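Local coordinates for protein putative thiol-disulfide oxidoreductase (Bacteroides vulgatus, PDB 4GRF) that probably acts as a thiol-disulfide oxidoreductase through its thioredoxin domain, the part described here, which carries a CxxC disulfide and binds glutathione covalently at another cysteine, at residues P10-I15 with T64-S69. Numbering follows the deposited sequence.
Sequences PAITGI and TIYGVS. With SO4 (sulfate ion), chain E.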
loop_
_atom_site.group_PDB
_atom_site.type_symbol
_atom_site.label_atom_id
_atom_site.label_comp_id
_atom_site.label_asym_id
_atom_site.label_seq_id
_atom_site.Cartn_x
_atom_site.Cartn_y
_atom_site.Cartn_z
ATOM N N PRO A 10 -6.497 -8.036 -6.969
ATOM C CA PRO A 10 -5.840 -9.337 -6.897
ATOM C C PRO A 10 -5.112 -9.619 -5.584
ATOM O O PRO A 10 -4.728 -8.699 -4.834
ATOM C CB PRO A 10 -4.859 -9.299 -8.068
ATOM C CG PRO A 10 -5.450 -8.341 -9.017
ATOM C CD PRO A 10 -6.079 -7.285 -8.162
ATOM N N ALA A 11 -4.947 -10.902 -5.302
ATOM C CA ALA A 11 -4.298 -11.319 -4.075
ATOM C C ALA A 11 -2.865 -10.769 -3.967
ATOM O O ALA A 11 -2.141 -10.640 -4.951
ATOM C CB ALA A 11 -4.311 -12.838 -3.968
ATOM N N ILE A 12 -2.477 -10.445 -2.734
ATOM C CA ILE A 12 -1.121 -10.040 -2.403
ATOM C C ILE A 12 -0.768 -10.658 -1.049
ATOM O O ILE A 12 -1.567 -10.576 -0.098
ATOM C CB ILE A 12 -0.971 -8.504 -2.238
ATOM C CG1 ILE A 12 -1.499 -7.712 -3.437
ATOM C CG2 ILE A 12 0.493 -8.126 -2.003
ATOM C CD1 ILE A 12 -1.541 -6.221 -3.162
ATOM N N THR A 13 0.415 -11.268 -0.954
ATOM C CA THR A 13 0.955 -11.699 0.318
ATOM C C THR A 13 2.426 -11.343 0.346
ATOM O O THR A 13 3.117 -11.496 -0.661
ATOM C CB THR A 13 0.832 -13.218 0.535
ATOM O OG1 THR A 13 -0.514 -13.636 0.279
ATOM C CG2 THR A 13 1.180 -13.573 1.966
ATOM N N GLY A 14 2.879 -10.838 1.481
ATOM C CA GLY A 14 4.296 -10.604 1.721
ATOM C C GLY A 14 4.597 -10.873 3.187
ATOM O O GLY A 14 3.696 -11.197 3.973
ATOM N N ILE A 15 5.877 -10.739 3.551
ATOM C CA ILE A 15 6.322 -10.906 4.921
ATOM C C ILE A 15 6.481 -9.544 5.601
ATOM O O ILE A 15 7.104 -8.633 5.048
ATOM C CB ILE A 15 7.655 -11.699 4.971
ATOM C CG1 ILE A 15 7.560 -12.988 4.146
ATOM C CG2 ILE A 15 8.059 -11.978 6.414
ATOM C CD1 ILE A 15 6.453 -13.936 4.561
ATOM N N THR A 64 -6.903 1.157 7.013
ATOM C CA THR A 64 -5.479 0.975 7.238
ATOM C C THR A 64 -4.666 1.195 5.943
ATOM O O THR A 64 -5.217 1.423 4.867
ATOM C CB THR A 64 -5.158 -0.389 7.881
ATOM O OG1 THR A 64 -3.806 -0.391 8.356
ATOM C CG2 THR A 64 -5.384 -1.543 6.913
ATOM N N ILE A 65 -3.347 1.175 6.092
ATOM C CA ILE A 65 -2.452 1.215 4.944
ATOM C C ILE A 65 -1.670 -0.078 4.914
ATOM O O ILE A 65 -1.155 -0.563 5.946
ATOM C CB ILE A 65 -1.489 2.427 4.994
ATOM C CG1 ILE A 65 -2.292 3.751 5.086
ATOM C CG2 ILE A 65 -0.543 2.406 3.794
ATOM C CD1 ILE A 65 -1.445 5.010 5.214
ATOM N N TYR A 66 -1.596 -0.649 3.712
ATOM C CA TYR A 66 -0.861 -1.871 3.436
ATOM C C TYR A 66 0.243 -1.526 2.430
ATOM O O TYR A 66 -0.008 -1.260 1.244
ATOM C CB TYR A 66 -1.823 -2.918 2.876
ATOM C CG TYR A 66 -1.267 -4.305 2.556
ATOM C CD1 TYR A 66 -0.685 -5.104 3.528
ATOM C CD2 TYR A 66 -1.428 -4.844 1.288
ATOM C CE1 TYR A 66 -0.233 -6.379 3.233
ATOM C CE2 TYR A 66 -0.977 -6.106 0.978
ATOM C CZ TYR A 66 -0.390 -6.880 1.949
ATOM O OH TYR A 66 0.050 -8.143 1.627
ATOM N N GLY A 67 1.476 -1.455 2.924
ATOM C CA GLY A 67 2.599 -1.140 2.059
ATOM C C GLY A 67 3.230 -2.402 1.512
ATOM O O GLY A 67 3.464 -3.372 2.256
ATOM N N VAL A 68 3.481 -2.390 0.201
ATOM C CA VAL A 68 3.965 -3.547 -0.529
ATOM C C VAL A 68 5.228 -3.191 -1.270
ATOM O O VAL A 68 5.185 -2.424 -2.230
ATOM C CB VAL A 68 2.902 -4.054 -1.520
ATOM C CG1 VAL A 68 3.395 -5.296 -2.247
ATOM C CG2 VAL A 68 1.595 -4.317 -0.802
ATOM N N SER A 69 6.370 -3.702 -0.792
ATOM C CA SER A 69 7.657 -3.390 -1.425
ATOM C C SER A 69 8.156 -4.481 -2.336
ATOM O O SER A 69 8.003 -5.675 -2.053
ATOM C CB SER A 69 8.737 -3.093 -0.382
ATOM O OG SER A 69 10.013 -2.929 -0.988
HETATM S S SO4 E . -3.765 -1.692 11.734
HETATM O O1 SO4 E . -4.945 -1.734 12.629
HETATM O O2 SO4 E . -3.800 -0.424 10.955
HETATM O O3 SO4 E . -2.520 -1.744 12.539
HETATM O O4 SO4 E . -3.801 -2.879 10.841
#
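Starting from the N-terminal end, Pro10 O is hydrogen-bonded to Tyr105 OH. Ile12 makes most of the contact: its CB is set toward 64-69, and CG2, anti to the backbone N, goes into the angle between Tyr66 and Val68. There CG2 sits at the edge of the Tyr66 ring, near its plane, 3.9 Å from CE2, and 4.1 Å from CG1 of Val68. Tyr66 comes the other way, CG anti to its own N (chi1 -178°), so that the two side chains pass alongside each other in opposite directions. Ile12 O is 3.4 Å from Tyr66 OH. Thr13 has its CB set away from 64-69, its side chain against Ser21 and Ser23; its CA lies 3.9 Å from Tyr66 OH. Gly14 N is equally close to that hydroxyl, but neither it nor Ile12 O is hydrogen-bonded to OH, whose proton goes to Val22 O on strand 21-23; Gly14 itself pairs with Val22 through the backbone. A phenylalanine in place of Tyr66 would lose this bond and would probably loosen the hold of strand 63-69 on the hairpin. Away from the contact, Thr64 OG1 donates to O2 of a sulfate (2.6 Å), probably from the crystallisation liquor and also bonded to Tyr55 and Asn89. The antiparallel hairpin of 13-15 and 21-23 thus packs by its preceding residue and backbone against a central-sheet strand, an N-terminal addition to the thioredoxin fold as in TlpA-like and AhpC/TSA proteins.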